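Local coordinates for protein serpin-ZX (Arabidopsis thaliana, PDB 3LE2) that inhibits metacaspase-9 through cleavage of its reactive centre loop and covalent attachment to the protease, and limits the cell-death-promoting activity of RD21A, at residues K56-S61 with L297-P302; S301-E306 with L322-I327. All blocks are in the same frame, centred on the assembly; numbering follows the deposited sequence.

Followed from the N terminus, the chain reaches helix 54-63 early, whose segment 56-61 waits across 235 residues before 297-302 packs against it; contact 1 thus closes a very long loop that takes in much of the serpin body. Contact 2 starts almost where contact 1 finishes, since Ser301 and Pro302 belong to both, and closes a short excursion of 15 residues that includes helix 316-319. The two loops therefore follow one another, joined at this pair, and the centres of the two contacts lie about 11 Å apart. The single connection 297-306 after helix 291-296 thus meets both helix 54-63 and the lead into strand 326-335. Helix 37-49 touches residues of both contacts.

Contact 1: K56-S61 with L297-P302; sequences KDQILS and LGLTSP
Gln58 of helix 54-63 leans over the turn that follows helix 291-296, while its neighbour Ile59 meets Leu299 and Pro302 with carbon alone. The Gln58 chain leaves the helix with CG anti to the backbone N (chi1 -161°) and runs on extended, and it slides past Leu299 in the opposite direction: Gln58 CG lies 4.0 Å from Leu299 CD1. Farther out, Gln58 CD comes to 3.6 Å from the carbonyl oxygen of Gly298, and the amide ends among the backbone of Thr300 and Ser301. Ser301 meets this chain near its root as well, with Ser301 OG 3.8 Å from Gln58 CB.

The surface that receives Gln58 is shaped by the way a helix stops. Gly298, with positive phi, is the C-prime residue of a Schellman motif that terminates helix 291-296, and Leu299 then occupies the centre of an inverse gamma turn, closed by a weak bond from Thr300 N to Gly298 O. Leu299 holds CG anti to its own backbone N (chi1 -167°), and CD1 is the branch that does the touching: it stands 3.7 Å from the Gln58 backbone O and 3.9 Å from Ile59 CG1, the side chains of Ile59 and Leu299 crossing at about a right angle. Ile59 and Pro302 instead slide past each other in opposite directions, and Ile59 CD1 presses on Pro302 CG at 3.5 Å, tighter than usual for two carbons. Helix 37-49 also packs on this apolar group: Ile47 touches both Ile59 and Pro302, Ala48 touches Ile59, and Leu44 touches Leu299.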
ATOM      1  N   LYS A  56      -5.972 -22.862  -5.320  1.00 39.03           N
ATOM      2  CA  LYS A  56      -6.958 -22.099  -4.569  1.00 46.50           C
ATOM      3  C   LYS A  56      -6.585 -22.115  -3.078  1.00 51.29           C
ATOM      4  O   LYS A  56      -6.564 -21.072  -2.412  1.00 43.49           O
ATOM      5  CB  LYS A  56      -8.363 -22.659  -4.785  1.00 48.35           C
ATOM      6  CG  LYS A  56      -9.478 -21.744  -4.300  1.00 42.73           C
ATOM      7  CD  LYS A  56     -10.862 -22.320  -4.596  1.00 43.37           C
ATOM      8  CE  LYS A  56     -11.060 -23.673  -3.911  1.00 66.07           C
ATOM      9  NZ  LYS A  56     -12.479 -24.131  -3.941  1.00 68.49           N
ATOM     10  N   ASP A  57      -6.256 -23.301  -2.567  1.00 48.23           N
ATOM     11  CA  ASP A  57      -5.964 -23.466  -1.146  1.00 46.27           C
ATOM     12  C   ASP A  57      -4.744 -22.687  -0.703  1.00 42.64           C
ATOM     13  O   ASP A  57      -4.732 -22.096   0.377  1.00 48.06           O
ATOM     14  CB  ASP A  57      -5.778 -24.936  -0.799  1.00 44.31           C
ATOM     15  CG  ASP A  57      -7.070 -25.708  -0.867  1.00 52.31           C
ATOM     16  OD1 ASP A  57      -8.139 -25.083  -0.679  1.00 62.03           O
ATOM     17  OD2 ASP A  57      -7.014 -26.933  -1.109  1.00 56.42           O
ATOM     18  N   GLN A  58      -3.713 -22.685  -1.535  1.00 39.34           N
ATOM     19  CA  GLN A  58      -2.483 -22.002  -1.169  1.00 42.13           C
ATOM     20  C   GLN A  58      -2.702 -20.498  -1.081  1.00 38.43           C
ATOM     21  O   GLN A  58      -2.112 -19.822  -0.238  1.00 48.59           O
ATOM     22  CB  GLN A  58      -1.361 -22.330  -2.147  1.00 41.70           C
ATOM     23  CG  GLN A  58       0.013 -22.048  -1.605  1.00 34.71           C
ATOM     24  CD  GLN A  58       1.080 -22.229  -2.661  1.00 43.63           C
ATOM     25  OE1 GLN A  58       1.919 -23.126  -2.559  1.00 39.90           O
ATOM     26  NE2 GLN A  58       1.045 -21.385  -3.696  1.00 38.65           N
ATOM     27  N   ILE A  59      -3.565 -19.978  -1.942  1.00 39.47           N
ATOM     28  CA  ILE A  59      -3.850 -18.552  -1.940  1.00 43.95           C
ATOM     29  C   ILE A  59      -4.798 -18.241  -0.786  1.00 42.73           C
ATOM     30  O   ILE A  59      -4.607 -17.268  -0.056  1.00 40.49           O
ATOM     31  CB  ILE A  59      -4.447 -18.102  -3.297  1.00 44.89           C
ATOM     32  CG1 ILE A  59      -3.489 -18.446  -4.437  1.00 40.62           C
ATOM     33  CG2 ILE A  59      -4.752 -16.608  -3.307  1.00 35.06           C
ATOM     34  CD1 ILE A  59      -4.115 -18.288  -5.808  1.00 36.59           C
ATOM     35  N   LEU A  60      -5.810 -19.088  -0.615  1.00 45.13           N
ATOM     36  CA  LEU A  60      -6.761 -18.923   0.481  1.00 49.98           C
ATOM     37  C   LEU A  60      -6.046 -18.787   1.823  1.00 47.91           C
ATOM     38  O   LEU A  60      -6.408 -17.946   2.645  1.00 48.12           O
ATOM     39  CB  LEU A  60      -7.747 -20.094   0.536  1.00 45.45           C
ATOM     40  CG  LEU A  60      -8.886 -20.070  -0.475  1.00 46.98           C
ATOM     41  CD1 LEU A  60      -9.775 -21.290  -0.302  1.00 47.02           C
ATOM     42  CD2 LEU A  60      -9.683 -18.794  -0.305  1.00 52.28           C
ATOM     43  N   SER A  61      -5.034 -19.622   2.042  1.00 50.12           N
ATOM     44  CA  SER A  61      -4.300 -19.608   3.301  1.00 47.41           C
ATOM     45  C   SER A  61      -3.386 -18.393   3.388  1.00 47.53           C
ATOM     46  O   SER A  61      -3.133 -17.877   4.476  1.00 41.14           O
ATOM     47  CB  SER A  61      -3.499 -20.901   3.483  1.00 43.02           C
ATOM     48  OG  SER A  61      -4.369 -22.024   3.540  1.00 66.18           O
ATOM     49  N   LEU A 297       7.778 -15.664  -0.768  1.00 37.18           N
ATOM     50  CA  LEU A 297       7.012 -15.936   0.456  1.00 38.98           C
ATOM     51  C   LEU A 297       6.294 -17.273   0.382  1.00 43.40           C
ATOM     52  O   LEU A 297       5.438 -17.569   1.217  1.00 42.60           O
ATOM     53  CB  LEU A 297       5.976 -14.839   0.710  1.00 37.62           C
ATOM     54  CG  LEU A 297       6.550 -13.456   0.998  1.00 46.34           C
ATOM     55  CD1 LEU A 297       5.599 -12.372   0.536  1.00 40.32           C
ATOM     56  CD2 LEU A 297       6.857 -13.338   2.478  1.00 46.20           C
ATOM     57  N   GLY A 298       6.616 -18.063  -0.638  1.00 39.13           N
ATOM     58  CA  GLY A 298       6.036 -19.383  -0.790  1.00 41.14           C
ATOM     59  C   GLY A 298       4.721 -19.458  -1.543  1.00 43.48           C
ATOM     60  O   GLY A 298       4.143 -20.541  -1.661  1.00 36.43           O
ATOM     61  N   LEU A 299       4.237 -18.326  -2.055  1.00 46.29           N
ATOM     62  CA  LEU A 299       3.017 -18.330  -2.862  1.00 38.43           C
ATOM     63  C   LEU A 299       3.411 -18.606  -4.295  1.00 37.25           C
ATOM     64  O   LEU A 299       3.410 -17.711  -5.136  1.00 33.22           O
ATOM     65  CB  LEU A 299       2.236 -17.013  -2.741  1.00 40.10           C
ATOM     66  CG  LEU A 299       0.806 -17.054  -3.302  1.00 43.81           C
ATOM     67  CD1 LEU A 299       0.050 -18.265  -2.780  1.00 40.05           C
ATOM     68  CD2 LEU A 299       0.040 -15.781  -2.991  1.00 37.81           C
ATOM     69  N   THR A 300       3.747 -19.870  -4.549  1.00 41.32           N
ATOM     70  CA  THR A 300       4.356 -20.309  -5.802  1.00 38.98           C
ATOM     71  C   THR A 300       3.349 -20.834  -6.814  1.00 34.29           C
ATOM     72  O   THR A 300       3.579 -20.742  -8.014  1.00 37.07           O
ATOM     73  CB  THR A 300       5.372 -21.438  -5.532  1.00 41.30           C
ATOM     74  OG1 THR A 300       4.868 -22.291  -4.488  1.00 34.96           O
ATOM     75  CG2 THR A 300       6.716 -20.868  -5.108  1.00 38.09           C
ATOM     76  N   SER A 301       2.238 -21.392  -6.335  1.00 39.04           N
ATOM     77  CA  SER A 301       1.328 -22.126  -7.223  1.00 41.79           C
ATOM     78  C   SER A 301       0.670 -21.306  -8.346  1.00 40.65           C
ATOM     79  O   SER A 301       0.515 -21.801  -9.466  1.00 39.98           O
ATOM     80  CB  SER A 301       0.267 -22.907  -6.436  1.00 39.22           C
ATOM     81  OG  SER A 301      -0.728 -22.047  -5.911  1.00 53.20           O
ATOM     82  N   PRO A 302       0.264 -20.064  -8.056  1.00 38.65           N
ATOM     83  CA  PRO A 302      -0.328 -19.256  -9.135  1.00 40.14           C
ATOM     84  C   PRO A 302       0.606 -19.027 -10.324  1.00 34.29           C
ATOM     85  O   PRO A 302       0.112 -18.800 -11.423  1.00 38.69           O
ATOM     86  CB  PRO A 302      -0.640 -17.933  -8.441  1.00 47.10           C
ATOM     87  CG  PRO A 302      -0.832 -18.329  -6.977  1.00 46.64           C
ATOM     88  CD  PRO A 302       0.196 -19.385  -6.749  1.00 39.21           C
TER

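Contact 2: S301-E306 with L322-I327; sequences SPFSGE and LCVSNI
The lead into strand 326-335 is pinned to the short 3-10 turn 301-303 by Val324 N, which donates to Pro302 O at 2.9 Å. Cys323 CB touches two carbonyl oxygens of segment 301-306, 3.3 Å from Pro302 O and 3.4 Å from Ser304 O. The 3-10 turn goes on into an ST turn, in which Ser304 OG accepts from Glu306 N.

In the serpin fold strand 326-335 belongs to the large sheet A, here running between strands 167-176 and 277-289, and Phe303 covers its start. With CG anti to the carbonyl carbon (chi1 -44°), the ring lies alongside Val324, the two side chains pointing the same way; Phe303 CD1 is 3.9 Å from Val324 CB and 3.6 Å from Val324 O, which lies near the ring plane. Ile327 crosses Phe303 at about a right angle and brings CD1 in plane to the ring edge, 3.6 Å from Phe303 CE1. Over one ring face sits Pro302 CB, offset toward the rim, while Ser291, Leu294 and Lys295 of helix 291-296 also touch Phe303.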
ATOM      1  N   SER A 301       2.238 -21.392  -6.335  1.00 39.04           N
ATOM      2  CA  SER A 301       1.328 -22.126  -7.223  1.00 41.79           C
ATOM      3  C   SER A 301       0.670 -21.306  -8.346  1.00 40.65           C
ATOM      4  O   SER A 301       0.515 -21.801  -9.466  1.00 39.98           O
ATOM      5  CB  SER A 301       0.267 -22.907  -6.436  1.00 39.22           C
ATOM      6  OG  SER A 301      -0.728 -22.047  -5.911  1.00 53.20           O
ATOM      7  N   PRO A 302       0.264 -20.064  -8.056  1.00 38.65           N
ATOM      8  CA  PRO A 302      -0.328 -19.256  -9.135  1.00 40.14           C
ATOM      9  C   PRO A 302       0.606 -19.027 -10.324  1.00 34.29           C
ATOM     10  O   PRO A 302       0.112 -18.800 -11.423  1.00 38.69           O
ATOM     11  CB  PRO A 302      -0.640 -17.933  -8.441  1.00 47.10           C
ATOM     12  CG  PRO A 302      -0.832 -18.329  -6.977  1.00 46.64           C
ATOM     13  CD  PRO A 302       0.196 -19.385  -6.749  1.00 39.21           C
ATOM     14  N   PHE A 303       1.918 -19.110 -10.106  1.00 32.58           N
ATOM     15  CA  PHE A 303       2.920 -18.807 -11.133  1.00 37.73           C
ATOM     16  C   PHE A 303       3.595 -20.045 -11.726  1.00 44.13           C
ATOM     17  O   PHE A 303       4.536 -19.935 -12.509  1.00 40.78           O
ATOM     18  CB  PHE A 303       3.972 -17.861 -10.544  1.00 35.84           C
ATOM     19  CG  PHE A 303       3.370 -16.764  -9.732  1.00 43.25           C
ATOM     20  CD1 PHE A 303       2.906 -15.606 -10.347  1.00 32.47           C
ATOM     21  CD2 PHE A 303       3.205 -16.909  -8.364  1.00 39.01           C
ATOM     22  CE1 PHE A 303       2.308 -14.598  -9.602  1.00 36.76           C
ATOM     23  CE2 PHE A 303       2.612 -15.906  -7.611  1.00 37.83           C
ATOM     24  CZ  PHE A 303       2.159 -14.745  -8.236  1.00 40.69           C
ATOM     25  N   SER A 304       3.108 -21.220 -11.347  1.00 48.70           N
ATOM     26  CA  SER A 304       3.656 -22.474 -11.842  1.00 51.57           C
ATOM     27  C   SER A 304       2.642 -23.151 -12.746  1.00 57.30           C
ATOM     28  O   SER A 304       1.437 -23.089 -12.496  1.00 54.22           O
ATOM     29  CB  SER A 304       4.009 -23.401 -10.677  1.00 52.24           C
ATOM     30  OG  SER A 304       4.340 -24.697 -11.141  1.00 58.90           O
ATOM     31  N   GLY A 305       3.126 -23.793 -13.801  1.00 67.34           N
ATOM     32  CA  GLY A 305       2.243 -24.495 -14.709  1.00 65.97           C
ATOM     33  C   GLY A 305       1.662 -25.712 -14.029  1.00 67.94           C
ATOM     34  O   GLY A 305       0.631 -26.235 -14.447  1.00 74.29           O
ATOM     35  N   GLU A 306       2.326 -26.147 -12.961  1.00 73.35           N
ATOM     36  CA  GLU A 306       1.980 -27.391 -12.274  1.00 66.54           C
ATOM     37  C   GLU A 306       0.474 -27.596 -12.099  1.00 68.18           C
ATOM     38  O   GLU A 306      -0.109 -28.481 -12.716  1.00 72.82           O
ATOM     39  CB  GLU A 306       2.693 -27.490 -10.922  1.00 69.51           C
ATOM     40  CG  GLU A 306       2.203 -28.664 -10.076  1.00 76.17           C
ATOM     41  CD  GLU A 306       2.801 -28.687  -8.682  1.00 68.69           C
ATOM     42  OE1 GLU A 306       4.002 -28.356  -8.543  1.00 57.64           O
ATOM     43  OE2 GLU A 306       2.065 -29.044  -7.732  1.00 60.99           O
ATOM     44  N   LEU A 322      -1.767 -23.252 -17.492  1.00 65.95           N
ATOM     45  CA  LEU A 322      -1.938 -21.803 -17.531  1.00 63.11           C
ATOM     46  C   LEU A 322      -1.626 -21.232 -16.169  1.00 60.95           C
ATOM     47  O   LEU A 322      -2.180 -21.676 -15.161  1.00 61.61           O
ATOM     48  CB  LEU A 322      -3.369 -21.413 -17.886  1.00 58.45           C
ATOM     49  CG  LEU A 322      -3.593 -19.926 -17.607  1.00 55.98           C
ATOM     50  CD1 LEU A 322      -2.725 -19.099 -18.545  1.00 42.21           C
ATOM     51  CD2 LEU A 322      -5.053 -19.530 -17.726  1.00 50.03           C
ATOM     52  N   CYS A 323      -0.748 -20.245 -16.130  1.00 42.32           N
ATOM     53  CA  CYS A 323      -0.443 -19.600 -14.873  1.00 45.33           C
ATOM     54  C   CYS A 323      -0.279 -18.104 -15.074  1.00 44.88           C
ATOM     55  O   CYS A 323      -0.294 -17.619 -16.201  1.00 42.65           O
ATOM     56  CB  CYS A 323       0.819 -20.206 -14.271  1.00 43.82           C
ATOM     57  SG  CYS A 323       2.288 -19.999 -15.278  1.00 57.68           S
ATOM     58  N   VAL A 324      -0.123 -17.378 -13.976  1.00 43.34           N
ATOM     59  CA  VAL A 324       0.081 -15.939 -14.038  1.00 36.18           C
ATOM     60  C   VAL A 324       1.516 -15.628 -14.449  1.00 36.76           C
ATOM     61  O   VAL A 324       2.472 -16.144 -13.857  1.00 39.62           O
ATOM     62  CB  VAL A 324      -0.203 -15.288 -12.675  1.00 40.57           C
ATOM     63  CG1 VAL A 324       0.010 -13.777 -12.744  1.00 26.91           C
ATOM     64  CG2 VAL A 324      -1.616 -15.630 -12.209  1.00 35.26           C
ATOM     65  N   SER A 325       1.661 -14.791 -15.471  1.00 32.00           N
ATOM     66  CA  SER A 325       2.975 -14.377 -15.954  1.00 32.79           C
ATOM     67  C   SER A 325       3.541 -13.251 -15.082  1.00 37.06           C
ATOM     68  O   SER A 325       4.715 -13.270 -14.694  1.00 33.38           O
ATOM     69  CB  SER A 325       2.881 -13.906 -17.413  1.00 35.66           C
ATOM     70  OG  SER A 325       2.225 -14.862 -18.237  1.00 32.07           O
ATOM     71  N   ASN A 326       2.699 -12.267 -14.781  1.00 29.43           N
ATOM     72  CA  ASN A 326       3.143 -11.088 -14.059  1.00 25.12           C
ATOM     73  C   ASN A 326       2.008 -10.475 -13.281  1.00 30.59           C
ATOM     74  O   ASN A 326       0.832 -10.555 -13.674  1.00 27.29           O
ATOM     75  CB  ASN A 326       3.647  -9.994 -15.011  1.00 27.49           C
ATOM     76  CG  ASN A 326       4.513 -10.521 -16.138  1.00 31.80           C
ATOM     77  OD1 ASN A 326       4.013 -11.070 -17.123  1.00 33.64           O
ATOM     78  ND2 ASN A 326       5.817 -10.319 -16.018  1.00 29.05           N
ATOM     79  N   ILE A 327       2.377  -9.822 -12.190  1.00 26.59           N
ATOM     80  CA  ILE A 327       1.449  -8.968 -11.473  1.00 33.07           C
ATOM     81  C   ILE A 327       2.109  -7.610 -11.329  1.00 27.66           C
ATOM     82  O   ILE A 327       2.936  -7.391 -10.438  1.00 26.53           O
ATOM     83  CB  ILE A 327       1.061  -9.538 -10.099  1.00 31.20           C
ATOM     84  CG1 ILE A 327       0.401 -10.915 -10.262  1.00 32.68           C
ATOM     85  CG2 ILE A 327       0.135  -8.570  -9.358  1.00 24.99           C
ATOM     86  CD1 ILE A 327       0.240 -11.675  -8.936  1.00 27.12           C
TER